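Long-range contact in TRAP dicarboxylate transporter-DctP subunit (PDB 4PFI), which probably binds a small organic acid in the periplasm, as the solute-binding component of a TRAP-type transporter: residues Val36-Glu44 with Ser93-His103. Sequence-based numbering, arbitrary orientation.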
loop_
_atom_site.group_PDB
_atom_site.type_symbol
_atom_site.label_atom_id
_atom_site.label_comp_id
_atom_site.label_asym_id
_atom_site.label_seq_id
_atom_site.Cartn_x
_atom_site.Cartn_y
_atom_site.Cartn_z
ATOM N N VAL A 36 -26.919 15.276 2.572
ATOM C CA VAL A 36 -26.654 13.860 2.337
ATOM C C VAL A 36 -25.198 13.494 2.611
ATOM O O VAL A 36 -24.275 14.226 2.248
ATOM C CB VAL A 36 -26.948 13.452 0.899
ATOM C CG1 VAL A 36 -26.960 11.948 0.786
ATOM C CG2 VAL A 36 -28.262 14.034 0.439
ATOM N N THR A 37 -24.994 12.328 3.215
ATOM C CA THR A 37 -23.703 12.003 3.805
ATOM C C THR A 37 -23.036 10.757 3.223
ATOM O O THR A 37 -23.648 9.694 3.105
ATOM C CB THR A 37 -23.839 11.826 5.325
ATOM O OG1 THR A 37 -23.674 13.098 5.961
ATOM C CG2 THR A 37 -22.787 10.864 5.855
ATOM N N TRP A 38 -21.766 10.914 2.866
ATOM C CA TRP A 38 -20.939 9.806 2.424
ATOM C C TRP A 38 -19.939 9.520 3.544
ATOM O O TRP A 38 -19.290 10.435 4.037
ATOM C CB TRP A 38 -20.195 10.164 1.134
ATOM C CG TRP A 38 -21.048 10.221 -0.096
ATOM C CD1 TRP A 38 -22.411 10.100 -0.161
ATOM C CD2 TRP A 38 -20.602 10.418 -1.442
ATOM N NE1 TRP A 38 -22.837 10.210 -1.460
ATOM C CE2 TRP A 38 -21.749 10.409 -2.269
ATOM C CE3 TRP A 38 -19.347 10.604 -2.030
ATOM C CZ2 TRP A 38 -21.680 10.575 -3.655
ATOM C CZ3 TRP A 38 -19.279 10.772 -3.406
ATOM C CH2 TRP A 38 -20.441 10.756 -4.203
ATOM N N ARG A 39 -19.822 8.256 3.939
ATOM C CA ARG A 39 -18.920 7.852 5.013
ATOM C C ARG A 39 -17.677 7.173 4.445
ATOM O O ARG A 39 -17.780 6.130 3.800
ATOM C CB ARG A 39 -19.633 6.876 5.942
ATOM C CG ARG A 39 -20.920 7.414 6.508
ATOM C CD ARG A 39 -21.811 6.289 7.014
ATOM N NE ARG A 39 -21.168 5.478 8.048
ATOM C CZ ARG A 39 -20.974 5.876 9.303
ATOM N NH1 ARG A 39 -21.366 7.090 9.677
ATOM N NH2 ARG A 39 -20.382 5.068 10.184
ATOM N N PHE A 40 -16.511 7.752 4.732
ATOM C CA PHE A 40 -15.242 7.337 4.145
ATOM C C PHE A 40 -14.275 6.868 5.244
ATOM O O PHE A 40 -13.736 7.680 5.982
ATOM C CB PHE A 40 -14.619 8.531 3.404
ATOM C CG PHE A 40 -13.486 8.168 2.467
ATOM C CD1 PHE A 40 -12.865 6.939 2.535
ATOM C CD2 PHE A 40 -13.034 9.082 1.520
ATOM C CE1 PHE A 40 -11.833 6.622 1.674
ATOM C CE2 PHE A 40 -12.003 8.767 0.659
ATOM C CZ PHE A 40 -11.401 7.538 0.739
ATOM N N ALA A 41 -14.050 5.565 5.347
ATOM C CA ALA A 41 -13.195 5.017 6.399
ATOM C C ALA A 41 -11.729 4.868 5.954
ATOM O O ALA A 41 -11.449 4.479 4.830
ATOM C CB ALA A 41 -13.742 3.666 6.853
ATOM N N LEU A 42 -10.795 5.153 6.850
ATOM C CA LEU A 42 -9.373 5.031 6.535
ATOM C C LEU A 42 -8.708 3.953 7.398
ATOM O O LEU A 42 -9.078 3.782 8.555
ATOM C CB LEU A 42 -8.670 6.344 6.819
ATOM C CG LEU A 42 -9.319 7.612 6.318
ATOM C CD1 LEU A 42 -8.481 8.754 6.777
ATOM C CD2 LEU A 42 -9.452 7.600 4.810
ATOM N N GLU A 43 -7.714 3.263 6.841
ATOM C CA GLU A 43 -6.882 2.344 7.620
ATOM C C GLU A 43 -5.805 3.076 8.424
ATOM O O GLU A 43 -5.121 2.466 9.242
ATOM C CB GLU A 43 -6.141 1.388 6.698
ATOM C CG GLU A 43 -6.994 0.563 5.802
ATOM C CD GLU A 43 -6.164 -0.090 4.722
ATOM O OE1 GLU A 43 -5.262 0.591 4.167
ATOM O OE2 GLU A 43 -6.381 -1.293 4.444
ATOM N N GLU A 44 -5.612 4.361 8.155
ATOM C CA GLU A 44 -4.474 5.083 8.722
ATOM C C GLU A 44 -4.926 6.325 9.522
ATOM O O GLU A 44 -6.054 6.803 9.375
ATOM C CB GLU A 44 -3.480 5.447 7.595
ATOM C CG GLU A 44 -3.000 4.233 6.779
ATOM C CD GLU A 44 -1.864 4.542 5.771
ATOM O OE1 GLU A 44 -0.949 3.678 5.637
ATOM O OE2 GLU A 44 -1.874 5.622 5.105
ATOM N N SER A 93 -22.407 -0.325 6.057
ATOM C CA SER A 93 -22.234 0.542 7.217
ATOM C C SER A 93 -21.432 1.810 6.841
ATOM O O SER A 93 -21.738 2.904 7.322
ATOM C CB SER A 93 -21.560 -0.226 8.362
ATOM O OG SER A 93 -22.204 -1.476 8.598
ATOM N N VAL A 94 -20.421 1.668 5.982
ATOM C CA VAL A 94 -19.805 2.837 5.364
ATOM C C VAL A 94 -19.867 2.720 3.849
ATOM O O VAL A 94 -19.973 1.622 3.303
ATOM C CB VAL A 94 -18.327 3.031 5.788
ATOM C CG1 VAL A 94 -18.231 3.230 7.289
ATOM C CG2 VAL A 94 -17.483 1.855 5.325
ATOM N N ASN A 95 -19.780 3.853 3.166
ATOM C CA ASN A 95 -19.857 3.853 1.713
ATOM C C ASN A 95 -18.497 3.580 1.065
ATOM O O ASN A 95 -18.405 2.851 0.077
ATOM C CB ASN A 95 -20.384 5.205 1.212
ATOM C CG ASN A 95 -21.651 5.640 1.918
ATOM O OD1 ASN A 95 -21.618 6.398 2.884
ATOM N ND2 ASN A 95 -22.777 5.156 1.439
ATOM N N LEU A 96 -17.460 4.202 1.619
ATOM C CA LEU A 96 -16.137 4.236 1.007
ATOM C C LEU A 96 -15.062 3.889 2.024
ATOM O O LEU A 96 -15.137 4.290 3.185
ATOM C CB LEU A 96 -15.850 5.647 0.477
ATOM C CG LEU A 96 -16.677 6.188 -0.691
ATOM C CD1 LEU A 96 -16.587 7.729 -0.773
ATOM C CD2 LEU A 96 -16.207 5.538 -2.004
ATOM N N ALA A 97 -14.030 3.183 1.578
ATOM C CA ALA A 97 -12.901 2.867 2.449
ATOM C C ALA A 97 -11.642 2.616 1.651
ATOM O O ALA A 97 -11.684 2.296 0.467
ATOM C CB ALA A 97 -13.198 1.656 3.300
ATOM N N PHE A 98 -10.515 2.783 2.325
ATOM C CA PHE A 98 -9.252 2.334 1.799
ATOM C C PHE A 98 -9.101 0.866 2.169
ATOM O O PHE A 98 -9.536 0.428 3.235
ATOM C CB PHE A 98 -8.113 3.159 2.389
ATOM C CG PHE A 98 -7.832 4.421 1.626
ATOM C CD1 PHE A 98 -7.243 4.362 0.370
ATOM C CD2 PHE A 98 -8.137 5.663 2.155
ATOM C CE1 PHE A 98 -6.977 5.515 -0.345
ATOM C CE2 PHE A 98 -7.859 6.806 1.440
ATOM C CZ PHE A 98 -7.281 6.729 0.190
ATOM N N ALA A 99 -8.485 0.101 1.284
ATOM C CA ALA A 99 -8.183 -1.298 1.568
ATOM C C ALA A 99 -6.837 -1.607 0.946
ATOM O O ALA A 99 -6.664 -1.491 -0.261
ATOM C CB ALA A 99 -9.254 -2.223 0.997
ATOM N N SER A 100 -5.877 -1.972 1.781
ATOM C CA SER A 100 -4.563 -2.401 1.320
ATOM C C SER A 100 -4.501 -3.917 1.046
ATOM O O SER A 100 -5.419 -4.664 1.416
ATOM C CB SER A 100 -3.546 -1.979 2.362
ATOM O OG SER A 100 -3.607 -0.562 2.509
ATOM N N PRO A 101 -3.434 -4.375 0.366
ATOM C CA PRO A 101 -3.327 -5.807 0.028
ATOM C C PRO A 101 -3.365 -6.699 1.266
ATOM O O PRO A 101 -4.030 -7.733 1.218
ATOM C CB PRO A 101 -1.983 -5.901 -0.709
ATOM C CG PRO A 101 -1.810 -4.536 -1.335
ATOM C CD PRO A 101 -2.385 -3.576 -0.293
ATOM N N GLY A 102 -2.722 -6.291 2.359
ATOM C CA GLY A 102 -2.807 -7.047 3.599
ATOM C C GLY A 102 -4.226 -7.374 4.064
ATOM O O GLY A 102 -4.512 -8.498 4.476
ATOM N N HIS A 103 -5.125 -6.402 3.993
ATOM C CA HIS A 103 -6.504 -6.574 4.467
ATOM C C HIS A 103 -7.410 -7.305 3.469
ATOM O O HIS A 103 -8.571 -7.589 3.769
ATOM C CB HIS A 103 -7.118 -5.202 4.783
ATOM C CG HIS A 103 -6.581 -4.582 6.030
ATOM N ND1 HIS A 103 -5.778 -3.457 6.015
ATOM C CD2 HIS A 103 -6.701 -4.939 7.331
ATOM C CE1 HIS A 103 -5.437 -3.147 7.250
ATOM N NE2 HIS A 103 -5.986 -4.031 8.074
HETATM O O HOH W 1 -9.165 -2.189 4.971
#
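Strands 37-41 and 96-99 run parallel, 14° apart, joined by Leu96 N to Arg39 O, Ala41 N to Leu96 O and Phe98 N to Ala41 O. Before the second strand begins, Asn95 offers an amide carbonyl like that of the backbone: its OD1 takes the N-H of Arg39 at 2.8 Å, nearly straight (169°) and on a lone pair. Arg39 bends at chi3 (59°), which brings NE to Ser93 O at 2.7 Å while the aliphatic chain crosses Val94. On one face of the sheet Leu96 CB sits over the Phe40 ring, 4.2 Å from its centroid. Leu42 CD2 lies at the edge of the Phe98 ring, in its plane, 3.5 Å from Phe98 CD2. On the other face Ala41 and Ala97 bring their methyls within 4.1 Å, CB to CB, against Leu85 and Thr89 of helix 85-91; small residues suit this close approach. Past the strands, the two carboxylate oxygens of Glu43 serve several donors at the turn after 96-99: OE1 accepts Ser100 OG at 2.6 Å through its syn lone pair, and OE2 takes Ser100 N at 2.8 Å, a weak bond from His103 ND1, and a water that also bridges to Phe98 O. Without the carboxylate, as with an alanine here, Ser100 N and OG would probably lose their acceptors and the His103 ring a weak restraint on its rotation. Helix 49-65, whose Phe57 meets Phe40 edge-to-face, packs on the aromatic face and links 37-41 to parallel strand 70-74 as a beta-alpha-beta unit; with the order 70-74, 37-41, 96-99, then antiparallel 244-252, this forms the alpha/beta core of one binding-protein lobe.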